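Local atomic coordinates of probable thiosulfate sulfurtransferase (Thermus thermophilus, PDB entry 2EG4), a protein that binds a zinc ion and probably transfers sulfur from thiosulfate to an acceptor such as cyanide, as rhodanese-family sulfurtransferases do. Residues A164-F169 with S197-F202; E173-R178 with R205-R210; T78-G83 with N213-M218; L36-E41 with D120-A125. One frame throughout, in Å; residues are numbered along the deposited sequence.

Interaction 1: A164-F169 with S197-F202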
loop_
_atom_site.group_PDB
_atom_site.type_symbol
_atom_site.label_atom_id
_atom_site.label_comp_id
_atom_site.label_asym_id
_atom_site.label_seq_id
_atom_site.Cartn_x
_atom_site.Cartn_y
_atom_site.Cartn_z
ATOM N N ALA A 164 0.611 14.998 -7.618
ATOM C CA ALA A 164 2.009 14.705 -7.323
ATOM C C ALA A 164 2.219 13.292 -7.881
ATOM O O ALA A 164 2.189 12.303 -7.141
ATOM C CB ALA A 164 2.282 14.743 -5.809
ATOM N N PRO A 165 2.399 13.185 -9.215
ATOM C CA PRO A 165 2.605 11.910 -9.917
ATOM C C PRO A 165 3.604 10.995 -9.232
ATOM O O PRO A 165 4.646 11.441 -8.768
ATOM C CB PRO A 165 3.070 12.343 -11.302
ATOM C CG PRO A 165 2.311 13.641 -11.496
ATOM C CD PRO A 165 2.506 14.319 -10.152
ATOM N N LEU A 166 3.255 9.712 -9.188
ATOM C CA LEU A 166 4.066 8.671 -8.560
ATOM C C LEU A 166 5.561 8.800 -8.840
ATOM O O LEU A 166 6.398 8.673 -7.928
ATOM C CB LEU A 166 3.580 7.301 -9.046
ATOM C CG LEU A 166 4.399 6.079 -8.626
ATOM C CD1 LEU A 166 4.243 5.847 -7.130
ATOM C CD2 LEU A 166 3.934 4.861 -9.411
ATOM N N GLU A 167 5.881 9.031 -10.112
ATOM C CA GLU A 167 7.262 9.164 -10.579
ATOM C C GLU A 167 8.128 10.043 -9.679
ATOM O O GLU A 167 9.271 9.695 -9.372
ATOM C CB GLU A 167 7.264 9.719 -12.003
ATOM C CG GLU A 167 6.714 8.766 -13.066
ATOM C CD GLU A 167 5.305 8.255 -12.777
ATOM O OE1 GLU A 167 4.392 9.077 -12.535
ATOM O OE2 GLU A 167 5.113 7.015 -12.806
ATOM N N LEU A 168 7.582 11.175 -9.253
ATOM C CA LEU A 168 8.309 12.102 -8.390
ATOM C C LEU A 168 8.853 11.442 -7.122
ATOM O O LEU A 168 9.932 11.788 -6.643
ATOM C CB LEU A 168 7.393 13.259 -7.970
ATOM C CG LEU A 168 6.803 14.157 -9.049
ATOM C CD1 LEU A 168 5.770 15.107 -8.426
ATOM C CD2 LEU A 168 7.934 14.943 -9.715
ATOM N N PHE A 169 8.097 10.497 -6.574
ATOM C CA PHE A 169 8.495 9.830 -5.345
ATOM C C PHE A 169 9.677 8.887 -5.512
ATOM O O PHE A 169 10.260 8.441 -4.524
ATOM C CB PHE A 169 7.287 9.091 -4.757
ATOM C CG PHE A 169 6.206 10.017 -4.285
ATOM C CD1 PHE A 169 6.218 10.503 -2.980
ATOM C CD2 PHE A 169 5.225 10.469 -5.165
ATOM C CE1 PHE A 169 5.268 11.435 -2.556
ATOM C CE2 PHE A 169 4.274 11.392 -4.753
ATOM C CZ PHE A 169 4.299 11.877 -3.445
ATOM N N SER A 197 -0.402 4.984 -4.261
ATOM C CA SER A 197 -0.340 5.850 -3.096
ATOM C C SER A 197 0.327 5.139 -1.945
ATOM O O SER A 197 0.889 5.782 -1.068
ATOM C CB SER A 197 -1.742 6.389 -2.731
ATOM O OG SER A 197 -2.720 5.361 -2.715
ATOM N N ALA A 198 0.279 3.804 -1.937
ATOM C CA ALA A 198 0.959 3.044 -0.896
ATOM C C ALA A 198 2.469 3.254 -1.098
ATOM O O ALA A 198 3.250 3.280 -0.138
ATOM C CB ALA A 198 0.629 1.565 -1.025
ATOM N N VAL A 199 2.873 3.417 -2.350
ATOM C CA VAL A 199 4.286 3.644 -2.650
ATOM C C VAL A 199 4.677 5.015 -2.098
ATOM O O VAL A 199 5.691 5.162 -1.426
ATOM C CB VAL A 199 4.565 3.622 -4.180
ATOM C CG1 VAL A 199 6.062 3.950 -4.426
ATOM C CG2 VAL A 199 4.278 2.247 -4.762
ATOM N N ALA A 200 3.852 6.016 -2.378
ATOM C CA ALA A 200 4.129 7.377 -1.896
ATOM C C ALA A 200 4.081 7.415 -0.376
ATOM O O ALA A 200 4.839 8.159 0.270
ATOM C CB ALA A 200 3.128 8.332 -2.488
ATOM N N PHE A 201 3.198 6.593 0.195
ATOM C CA PHE A 201 3.034 6.486 1.637
ATOM C C PHE A 201 4.368 6.082 2.257
ATOM O O PHE A 201 4.880 6.772 3.133
ATOM C CB PHE A 201 1.940 5.444 1.962
ATOM C CG PHE A 201 1.860 5.046 3.421
ATOM C CD1 PHE A 201 1.079 5.766 4.320
ATOM C CD2 PHE A 201 2.534 3.923 3.878
ATOM C CE1 PHE A 201 0.962 5.373 5.650
ATOM C CE2 PHE A 201 2.431 3.516 5.224
ATOM C CZ PHE A 201 1.639 4.249 6.108
ATOM N N PHE A 202 4.945 4.972 1.796
ATOM C CA PHE A 202 6.225 4.524 2.342
ATOM C C PHE A 202 7.401 5.461 2.089
ATOM O O PHE A 202 8.264 5.618 2.964
ATOM C CB PHE A 202 6.552 3.116 1.834
ATOM C CG PHE A 202 5.731 2.062 2.485
ATOM C CD1 PHE A 202 5.884 1.799 3.847
ATOM C CD2 PHE A 202 4.767 1.364 1.763
ATOM C CE1 PHE A 202 5.086 0.863 4.483
ATOM C CE2 PHE A 202 3.964 0.426 2.386
ATOM C CZ PHE A 202 4.120 0.171 3.752
#
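Phe169 lays the face of its ring on the methyl group of Ala200, and this single touch carries much of the contact. Taken outward from the backbone, CB points at helix 195-206, and CG lies anti to the carbonyl carbon (chi1 -67°), a turn that swings the ring back beside its own loop with one face to the helix. From CG through the CD and CE atoms to CZ, every ring carbon lies within about 4 Å of Ala200 CB, because that methyl stands 3.6 Å from the ring centroid and only 6° off the normal. It is a clean CH-pi contact, centred on the face. The rim is engaged too: at the edge, Phe169 CE2 meets Ala164 O at 3.3 Å and Phe169 CD2 meets Leu166 O at 3.5 Å, both carbonyl oxygens lying close to the ring plane.

Three residues earlier, Leu166 reaches the same helix by its tip. Its CD1 sits 3.7 Å from Val199 CB and 3.8 Å from Val199 CG1, the two side chains crossing at about a right angle. Leu175, Leu179 and Leu204 also pack on Phe169, while Cys76 and Leu71 touch Val199.

Replacing Phe169 with an alanine would probably leave the Ala200 methyl without its aromatic platform and open a gap between loop and helix. The arrangement is layer packing of an alpha/beta fold: the loop leaving edge strand 162-163 of a rhodanese-like domain is pressed onto the helix that connects parallel strands 186-190 and 210-213.

Interaction 2: E173-R178 with R205-R210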
loop_
_atom_site.group_PDB
_atom_site.type_symbol
_atom_site.label_atom_id
_atom_site.label_comp_id
_atom_site.label_asym_id
_atom_site.label_seq_id
_atom_site.Cartn_x
_atom_site.Cartn_y
_atom_site.Cartn_z
ATOM N N GLU A 173 15.742 12.242 -3.007
ATOM C CA GLU A 173 16.639 13.344 -2.676
ATOM C C GLU A 173 16.002 14.656 -3.129
ATOM O O GLU A 173 15.727 14.848 -4.316
ATOM C CB GLU A 173 18.006 13.154 -3.349
ATOM C CG GLU A 173 19.088 14.099 -2.819
ATOM C CD GLU A 173 20.478 13.782 -3.354
ATOM O OE1 GLU A 173 21.449 14.427 -2.900
ATOM O OE2 GLU A 173 20.599 12.895 -4.228
ATOM N N GLY A 174 15.748 15.543 -2.169
ATOM C CA GLY A 174 15.142 16.827 -2.480
ATOM C C GLY A 174 13.652 16.789 -2.795
ATOM O O GLY A 174 13.080 17.793 -3.230
ATOM N N LEU A 175 13.014 15.642 -2.569
ATOM C CA LEU A 175 11.587 15.500 -2.844
ATOM C C LEU A 175 10.708 16.425 -2.006
ATOM O O LEU A 175 9.861 17.134 -2.540
ATOM C CB LEU A 175 11.146 14.049 -2.622
ATOM C CG LEU A 175 9.657 13.768 -2.829
ATOM C CD1 LEU A 175 9.259 14.123 -4.266
ATOM C CD2 LEU A 175 9.368 12.303 -2.521
ATOM N N LEU A 176 10.901 16.407 -0.691
ATOM C CA LEU A 176 10.105 17.247 0.194
ATOM C C LEU A 176 10.226 18.711 -0.208
ATOM O O LEU A 176 9.278 19.494 -0.070
ATOM C CB LEU A 176 10.555 17.068 1.645
ATOM C CG LEU A 176 10.538 15.625 2.150
ATOM C CD1 LEU A 176 10.668 15.623 3.664
ATOM C CD2 LEU A 176 9.240 14.950 1.727
ATOM N N GLU A 177 11.402 19.074 -0.711
ATOM C CA GLU A 177 11.641 20.438 -1.145
ATOM C C GLU A 177 10.822 20.723 -2.394
ATOM O O GLU A 177 10.126 21.729 -2.468
ATOM C CB GLU A 177 13.131 20.656 -1.427
ATOM C CG GLU A 177 14.037 20.451 -0.213
ATOM C CD GLU A 177 14.486 19.005 -0.029
ATOM O OE1 GLU A 177 13.637 18.129 0.253
ATOM O OE2 GLU A 177 15.705 18.749 -0.172
ATOM N N ARG A 178 10.895 19.836 -3.380
ATOM C CA ARG A 178 10.130 20.039 -4.603
ATOM C C ARG A 178 8.627 19.993 -4.335
ATOM O O ARG A 178 7.839 20.606 -5.059
ATOM C CB ARG A 178 10.510 18.990 -5.656
ATOM C CG ARG A 178 11.913 19.187 -6.248
ATOM C CD ARG A 178 12.159 18.281 -7.454
ATOM N NE ARG A 178 12.178 16.867 -7.091
ATOM C CZ ARG A 178 13.151 16.280 -6.402
ATOM N NH1 ARG A 178 14.200 16.983 -6.001
ATOM N NH2 ARG A 178 13.071 14.989 -6.108
ATOM N N ARG A 205 6.913 8.530 4.400
ATOM C CA ARG A 205 7.165 8.153 5.785
ATOM C C ARG A 205 8.659 8.036 6.052
ATOM O O ARG A 205 9.141 8.432 7.125
ATOM C CB ARG A 205 6.448 6.834 6.123
ATOM C CG ARG A 205 4.942 7.019 6.293
ATOM C CD ARG A 205 4.473 6.665 7.689
ATOM N NE ARG A 205 3.157 7.234 7.979
ATOM C CZ ARG A 205 2.531 7.117 9.145
ATOM N NH1 ARG A 205 3.100 6.442 10.145
ATOM N NH2 ARG A 205 1.336 7.669 9.316
ATOM N N SER A 206 9.401 7.517 5.079
ATOM C CA SER A 206 10.841 7.373 5.256
ATOM C C SER A 206 11.517 8.742 5.298
ATOM O O SER A 206 12.637 8.863 5.796
ATOM C CB SER A 206 11.456 6.539 4.135
ATOM O OG SER A 206 11.545 7.269 2.922
ATOM N N LEU A 207 10.851 9.767 4.770
ATOM C CA LEU A 207 11.419 11.112 4.783
ATOM C C LEU A 207 10.901 11.899 5.979
ATOM O O LEU A 207 11.170 13.092 6.108
ATOM C CB LEU A 207 11.103 11.848 3.480
ATOM C CG LEU A 207 11.768 11.245 2.234
ATOM C CD1 LEU A 207 11.191 11.869 0.972
ATOM C CD2 LEU A 207 13.290 11.451 2.312
ATOM N N GLY A 208 10.141 11.227 6.842
ATOM C CA GLY A 208 9.636 11.874 8.040
ATOM C C GLY A 208 8.275 12.534 7.964
ATOM O O GLY A 208 7.819 13.122 8.951
ATOM N N VAL A 209 7.628 12.445 6.806
ATOM C CA VAL A 209 6.304 13.034 6.613
ATOM C C VAL A 209 5.218 12.091 7.130
ATOM O O VAL A 209 5.290 10.886 6.922
ATOM C CB VAL A 209 6.059 13.321 5.118
ATOM C CG1 VAL A 209 4.598 13.661 4.880
ATOM C CG2 VAL A 209 6.962 14.467 4.665
ATOM N N ARG A 210 4.221 12.641 7.817
ATOM C CA ARG A 210 3.142 11.819 8.347
ATOM C C ARG A 210 2.100 11.552 7.262
ATOM O O ARG A 210 0.989 12.112 7.256
ATOM C CB ARG A 210 2.518 12.503 9.564
ATOM C CG ARG A 210 3.479 12.554 10.764
ATOM C CD ARG A 210 2.928 13.386 11.917
ATOM N NE ARG A 210 3.923 13.564 12.972
ATOM C CZ ARG A 210 3.905 14.559 13.857
ATOM N NH1 ARG A 210 2.939 15.470 13.815
ATOM N NH2 ARG A 210 4.860 14.655 14.773
#
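Leu176 plugs its two methyls between Leu207 and Val209; no hydrogen bond crosses between the segments, and the side chains meet by apolar packing. Leu176 CD2 is the shared point, 3.7 Å from Leu207 CD1 and equally 3.7 Å from Val209 CG2. In both pairs the side chains slide past each other in opposite directions. Leu176 CD1 rests on Leu207 CB and also comes 3.6 Å from Leu207 O. Leu175 adds a looser touch at right angles, its CD2 4.0 Å from Leu207 CD1. An alanine in place of Leu176 would probably open a gap between Leu207 and Val209 and let both side chains shift.

Within 173-178, Arg178 turns back over the start of its helix and grips Glu173 O end-on with NH1 (3.1 Å), on a lone pair in the carbonyl plane, and NH2 (3.2 Å), from above that plane. Gly174, the N-cap residue, places its own O over one guanidinium face, toward the rim, without a hydrogen bond.

On the other side Gly208, with positive phi, closes helix 195-206 in a Schellman motif, which turns the chain toward strand 210-213. Short helix 175-179 thus packs against the helix-to-strand corner of a beta-alpha-beta unit in the rhodanese-like fold.

Interaction 3: T78-G83 with N213-M218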
loop_
_atom_site.group_PDB
_atom_site.type_symbol
_atom_site.label_atom_id
_atom_site.label_comp_id
_atom_site.label_asym_id
_atom_site.label_seq_id
_atom_site.Cartn_x
_atom_site.Cartn_y
_atom_site.Cartn_z
ATOM N N THR A 78 0.770 -4.376 -0.845
ATOM C CA THR A 78 0.760 -5.556 -0.003
ATOM C C THR A 78 1.391 -5.211 1.353
ATOM O O THR A 78 0.840 -5.573 2.388
ATOM C CB THR A 78 1.490 -6.738 -0.696
ATOM O OG1 THR A 78 0.864 -6.991 -1.973
ATOM C CG2 THR A 78 1.357 -8.017 0.150
ATOM N N ALA A 79 2.529 -4.506 1.356
ATOM C CA ALA A 79 3.160 -4.123 2.617
ATOM C C ALA A 79 2.238 -3.218 3.423
ATOM O O ALA A 79 2.211 -3.278 4.656
ATOM C CB ALA A 79 4.499 -3.412 2.359
ATOM N N PHE A 80 1.496 -2.383 2.713
ATOM C CA PHE A 80 0.565 -1.477 3.364
ATOM C C PHE A 80 -0.494 -2.269 4.130
ATOM O O PHE A 80 -0.794 -1.953 5.279
ATOM C CB PHE A 80 -0.113 -0.558 2.362
ATOM C CG PHE A 80 -1.031 0.440 3.018
ATOM C CD1 PHE A 80 -0.505 1.490 3.777
ATOM C CD2 PHE A 80 -2.411 0.269 2.966
ATOM C CE1 PHE A 80 -1.346 2.349 4.480
ATOM C CE2 PHE A 80 -3.263 1.132 3.671
ATOM C CZ PHE A 80 -2.728 2.165 4.425
ATOM N N PHE A 81 -1.050 -3.295 3.513
ATOM C CA PHE A 81 -2.045 -4.104 4.222
ATOM C C PHE A 81 -1.435 -4.798 5.443
ATOM O O PHE A 81 -2.043 -4.834 6.513
ATOM C CB PHE A 81 -2.626 -5.185 3.298
ATOM C CG PHE A 81 -3.743 -4.706 2.425
ATOM C CD1 PHE A 81 -4.990 -4.408 2.977
ATOM C CD2 PHE A 81 -3.575 -4.595 1.062
ATOM C CE1 PHE A 81 -6.055 -4.009 2.158
ATOM C CE2 PHE A 81 -4.631 -4.201 0.218
ATOM C CZ PHE A 81 -5.882 -3.907 0.778
ATOM N N LEU A 82 -0.243 -5.392 5.289
ATOM C CA LEU A 82 0.338 -6.091 6.432
ATOM C C LEU A 82 0.645 -5.131 7.584
ATOM O O LEU A 82 0.393 -5.463 8.747
ATOM C CB LEU A 82 1.591 -6.874 5.987
ATOM C CG LEU A 82 1.333 -8.340 5.576
ATOM C CD1 LEU A 82 0.147 -8.434 4.652
ATOM C CD2 LEU A 82 2.583 -8.953 4.915
ATOM N N GLY A 83 1.161 -3.944 7.264
ATOM C CA GLY A 83 1.463 -2.964 8.298
ATOM C C GLY A 83 0.174 -2.425 8.919
ATOM O O GLY A 83 0.098 -2.134 10.114
ATOM N N ASN A 213 -2.675 6.842 3.922
ATOM C CA ASN A 213 -3.149 6.327 2.639
ATOM C C ASN A 213 -4.657 6.153 2.548
ATOM O O ASN A 213 -5.239 5.439 3.353
ATOM C CB ASN A 213 -2.452 4.961 2.410
ATOM C CG ASN A 213 -2.583 4.420 0.974
ATOM O OD1 ASN A 213 -2.383 3.207 0.727
ATOM N ND2 ASN A 213 -2.863 5.281 0.041
ATOM N N TYR A 214 -5.270 6.799 1.559
ATOM C CA TYR A 214 -6.711 6.689 1.330
ATOM C C TYR A 214 -6.864 5.426 0.503
ATOM O O TYR A 214 -6.914 5.464 -0.724
ATOM C CB TYR A 214 -7.260 7.893 0.547
ATOM C CG TYR A 214 -8.733 7.753 0.187
ATOM C CD1 TYR A 214 -9.574 6.913 0.916
ATOM C CD2 TYR A 214 -9.269 8.432 -0.902
ATOM C CE1 TYR A 214 -10.917 6.744 0.549
ATOM C CE2 TYR A 214 -10.592 8.282 -1.267
ATOM C CZ TYR A 214 -11.414 7.424 -0.537
ATOM O OH TYR A 214 -12.714 7.244 -0.927
ATOM N N LEU A 215 -6.960 4.303 1.212
ATOM C CA LEU A 215 -7.050 3.002 0.566
ATOM C C LEU A 215 -8.234 2.857 -0.390
ATOM O O LEU A 215 -8.077 2.299 -1.471
ATOM C CB LEU A 215 -7.059 1.920 1.645
ATOM C CG LEU A 215 -6.987 0.476 1.174
ATOM C CD1 LEU A 215 -5.759 0.252 0.276
ATOM C CD2 LEU A 215 -6.949 -0.407 2.398
ATOM N N GLY A 216 -9.411 3.369 -0.015
ATOM C CA GLY A 216 -10.559 3.277 -0.915
ATOM C C GLY A 216 -10.279 3.983 -2.221
ATOM O O GLY A 216 -10.669 3.541 -3.336
ATOM N N SER A 217 -9.584 5.106 -2.090
ATOM C CA SER A 217 -9.178 5.929 -3.221
ATOM C C SER A 217 -10.312 6.319 -4.160
ATOM O O SER A 217 -11.484 6.297 -3.778
ATOM C CB SER A 217 -8.061 5.247 -4.017
ATOM O OG SER A 217 -6.791 5.541 -3.456
ATOM N N MET A 218 -9.955 6.701 -5.385
ATOM C CA MET A 218 -10.942 7.157 -6.377
ATOM C C MET A 218 -12.046 6.144 -6.728
ATOM O O MET A 218 -13.189 6.529 -6.999
ATOM C CB MET A 218 -10.211 7.615 -7.650
ATOM C CG MET A 218 -10.839 8.815 -8.346
ATOM S SD MET A 218 -10.928 10.333 -7.304
ATOM C CE MET A 218 -12.385 11.042 -8.022
#
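Phe80 receives Asn213 on one face of its ring. Asn213 CB is the near point, 3.5 Å from both Phe80 CZ and Phe80 CE1, and the outer end of the amide reaches over the ring centre. Ring and amide planes stand 80° apart, so the amide is upright on the aromatic face instead of stacked on it. Phe80 gets there with CG anti to the backbone N (chi1 -177°), which aims the ring away from its helix at the partner segment.

Leu215 fills the space alongside. Its CD2 comes 3.7 Å from Phe81 CE1, the two side chains crossing at about a right angle, and meets the Phe80 ring at its edge, where Leu215 CD2 and Phe80 CE2 are 4.2 Å apart. One methyl therefore serves two neighbouring phenylalanines of helix 73-84.

All four of these residues are buried, and they join the two rhodanese-like domains of the chain: helix 73-84 belongs to the first, while strand 210-213 and the turn after it belong to the second. The zinc ion lies about 13 Å from the Leu215 side chain.

Behind the first shell, the turn that presents Leu215 is braced from within. Tyr214 is the centre of an inverse gamma turn, and Ser217 OG donates to Tyr214 O at 2.7 Å, nearly straight along the carbonyl bond. Ser217 N lies over the Tyr214 ring, 3.2 Å above its plane. Phe201 of helix 195-206 meets the Phe80 ring edge-to-face. Further out, Leu36 packs against both Phe81 and Leu215, and Tyr214 OH is tied to Glu220.

Interaction 4: L36-E41 with D120-A125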
loop_
_atom_site.group_PDB
_atom_site.type_symbol
_atom_site.label_atom_id
_atom_site.label_comp_id
_atom_site.label_asym_id
_atom_site.label_seq_id
_atom_site.Cartn_x
_atom_site.Cartn_y
_atom_site.Cartn_z
ATOM N N LEU A 36 -11.381 -2.063 -1.697
ATOM C CA LEU A 36 -12.099 -1.920 -0.439
ATOM C C LEU A 36 -13.097 -0.785 -0.334
ATOM O O LEU A 36 -12.941 0.259 -0.975
ATOM C CB LEU A 36 -11.095 -1.761 0.700
ATOM C CG LEU A 36 -10.364 -3.015 1.189
ATOM C CD1 LEU A 36 -9.672 -3.721 0.051
ATOM C CD2 LEU A 36 -9.364 -2.608 2.225
ATOM N N ARG A 37 -14.126 -1.005 0.485
ATOM C CA ARG A 37 -15.132 0.011 0.776
ATOM C C ARG A 37 -15.082 0.100 2.302
ATOM O O ARG A 37 -15.368 -0.880 3.002
ATOM C CB ARG A 37 -16.533 -0.411 0.309
ATOM C CG ARG A 37 -17.561 0.682 0.566
ATOM C CD ARG A 37 -18.980 0.309 0.163
ATOM N NE ARG A 37 -19.927 1.411 0.375
ATOM C CZ ARG A 37 -20.481 1.719 1.547
ATOM N NH1 ARG A 37 -20.185 1.003 2.622
ATOM N NH2 ARG A 37 -21.334 2.741 1.646
ATOM N N LEU A 38 -14.688 1.263 2.813
ATOM C CA LEU A 38 -14.540 1.449 4.247
ATOM C C LEU A 38 -15.254 2.693 4.716
ATOM O O LEU A 38 -14.654 3.768 4.833
ATOM C CB LEU A 38 -13.051 1.509 4.603
ATOM C CG LEU A 38 -12.210 0.289 4.209
ATOM C CD1 LEU A 38 -10.720 0.624 4.369
ATOM C CD2 LEU A 38 -12.562 -0.904 5.081
ATOM N N ARG A 39 -16.549 2.548 4.965
ATOM C CA ARG A 39 -17.361 3.668 5.444
ATOM C C ARG A 39 -17.859 3.391 6.865
ATOM O O ARG A 39 -17.741 4.250 7.755
ATOM C CB ARG A 39 -18.559 3.925 4.526
ATOM C CG ARG A 39 -19.380 5.184 4.914
ATOM C CD ARG A 39 -20.599 5.422 4.004
ATOM N NE ARG A 39 -21.296 6.664 4.350
ATOM C CZ ARG A 39 -22.472 7.036 3.852
ATOM N NH1 ARG A 39 -23.108 6.260 2.977
ATOM N NH2 ARG A 39 -23.010 8.197 4.217
ATOM N N GLU A 40 -18.400 2.193 7.080
ATOM C CA GLU A 40 -18.928 1.810 8.388
ATOM C C GLU A 40 -17.893 1.097 9.267
ATOM O O GLU A 40 -16.984 0.428 8.774
ATOM C CB GLU A 40 -20.127 0.873 8.232
ATOM C CG GLU A 40 -21.203 1.318 7.252
ATOM C CD GLU A 40 -21.716 2.723 7.541
ATOM O OE1 GLU A 40 -21.747 3.107 8.725
ATOM O OE2 GLU A 40 -22.098 3.422 6.585
ATOM N N GLU A 41 -18.055 1.206 10.586
ATOM C CA GLU A 41 -17.139 0.521 11.489
ATOM C C GLU A 41 -17.097 -0.985 11.159
ATOM O O GLU A 41 -16.036 -1.607 11.212
ATOM C CB GLU A 41 -17.586 0.746 12.945
ATOM C CG GLU A 41 -16.807 -0.003 14.036
ATOM C CD GLU A 41 -15.341 0.391 14.144
ATOM O OE1 GLU A 41 -14.974 1.489 13.681
ATOM O OE2 GLU A 41 -14.560 -0.405 14.706
ATOM N N ASP A 120 -4.123 4.853 12.182
ATOM C CA ASP A 120 -3.274 6.009 11.905
ATOM C C ASP A 120 -2.630 5.977 10.517
ATOM O O ASP A 120 -2.248 7.016 9.967
ATOM C CB ASP A 120 -2.191 6.166 12.998
ATOM C CG ASP A 120 -1.431 4.880 13.288
ATOM O OD1 ASP A 120 -2.062 3.907 13.764
ATOM O OD2 ASP A 120 -0.198 4.840 13.056
ATOM N N TRP A 121 -2.506 4.786 9.945
ATOM C CA TRP A 121 -1.913 4.644 8.613
ATOM C C TRP A 121 -2.911 4.929 7.495
ATOM O O TRP A 121 -2.551 5.176 6.347
ATOM C CB TRP A 121 -1.446 3.201 8.424
ATOM C CG TRP A 121 -0.084 2.902 8.945
ATOM C CD1 TRP A 121 0.547 3.504 9.997
ATOM C CD2 TRP A 121 0.830 1.927 8.423
ATOM N NE1 TRP A 121 1.810 2.963 10.159
ATOM C CE2 TRP A 121 2.006 1.996 9.206
ATOM C CE3 TRP A 121 0.765 1.001 7.369
ATOM C CZ2 TRP A 121 3.118 1.173 8.966
ATOM C CZ3 TRP A 121 1.859 0.182 7.126
ATOM C CH2 TRP A 121 3.028 0.274 7.924
ATOM N N LEU A 122 -4.179 4.884 7.852
ATOM C CA LEU A 122 -5.247 4.991 6.885
ATOM C C LEU A 122 -6.092 6.252 6.849
ATOM O O LEU A 122 -6.207 6.958 7.836
ATOM C CB LEU A 122 -6.185 3.807 7.149
ATOM C CG LEU A 122 -7.508 3.620 6.418
ATOM C CD1 LEU A 122 -7.232 3.145 5.008
ATOM C CD2 LEU A 122 -8.372 2.600 7.182
ATOM N N LEU A 123 -6.666 6.501 5.682
ATOM C CA LEU A 123 -7.665 7.548 5.494
ATOM C C LEU A 123 -8.931 6.856 4.944
ATOM O O LEU A 123 -8.878 6.145 3.943
ATOM C CB LEU A 123 -7.248 8.573 4.443
ATOM C CG LEU A 123 -6.203 9.598 4.837
ATOM C CD1 LEU A 123 -5.934 10.474 3.622
ATOM C CD2 LEU A 123 -6.689 10.423 6.020
ATOM N N THR A 124 -10.068 7.076 5.590
ATOM C CA THR A 124 -11.324 6.557 5.079
ATOM C C THR A 124 -11.772 7.703 4.162
ATOM O O THR A 124 -11.149 8.777 4.182
ATOM C CB THR A 124 -12.377 6.421 6.186
ATOM O OG1 THR A 124 -12.517 7.689 6.839
ATOM C CG2 THR A 124 -11.963 5.365 7.219
ATOM N N ALA A 125 -12.845 7.503 3.401
ATOM C CA ALA A 125 -13.352 8.539 2.493
ATOM C C ALA A 125 -13.690 9.788 3.273
ATOM O O ALA A 125 -13.372 10.899 2.856
ATOM C CB ALA A 125 -14.591 8.065 1.759
HETATM O O HOH W 1 -12.845 4.700 2.965
#
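Leu38 and Leu122 meet by their methyls where two rhodanese-like domains of one chain come together: 36-41 is a loop of the first, leading to helix 41-57, whereas the segment 120-125 belongs to the second and runs into helix 125-129. The two leucines are set at a slant and touch lightly, Leu38 CD1 to Leu122 CD2 at 4.2 Å. Leu122 holds CG opposite its backbone N (chi1 175°), which extends CD2 toward Leu38. Leu44 of helix 41-57 packs on both, and Leu215 on Leu122, so the pair belongs to a larger apolar cluster.

Thr124 is turned differently. It offers Leu38 its carbon side: Leu38 O lies 3.7 Å from Thr124 CB and 3.9 Å from Thr124 CG2. Its hydroxyl sits between backbone N and carbonyl carbon (chi1 55°), and Thr124 is the N-cap of helix 125-129, its OG1 bonding a backbone N in the first turn. The Glu127 carboxylate bonds back to Thr124 N, as in a capping box, and Leu38 N is held by Glu220.

No direct hydrogen bond joins the segments. Leu38 O and Ala125 N are 4.4 Å apart, too far to bond, and one water fills the step: it donates to Leu38 O at 2.8 Å and accepts from Ala125 N at 2.8 Å.

Interactions 1 and 2 both lie in the second rhodanese-like domain and share helix 195-206: interaction 1 is buried on its middle, interaction 2 only partly buried at its far end, and Phe169 against Leu175 joins them. Interactions 3 and 4 instead bridge the two domains. Interaction 3, near the centre of the chain, sets two phenylalanines against an amide and a leucine; interaction 4, farther out but still buried at its touching residues, pairs two leucines and is bridged by a water. They are close neighbours, with backbone hydrogen bonds Asn213 N to Trp121 O and Asn213 O to Leu123 N between them. Phe201 ties interaction 1 to both, meeting Phe80 and Trp121.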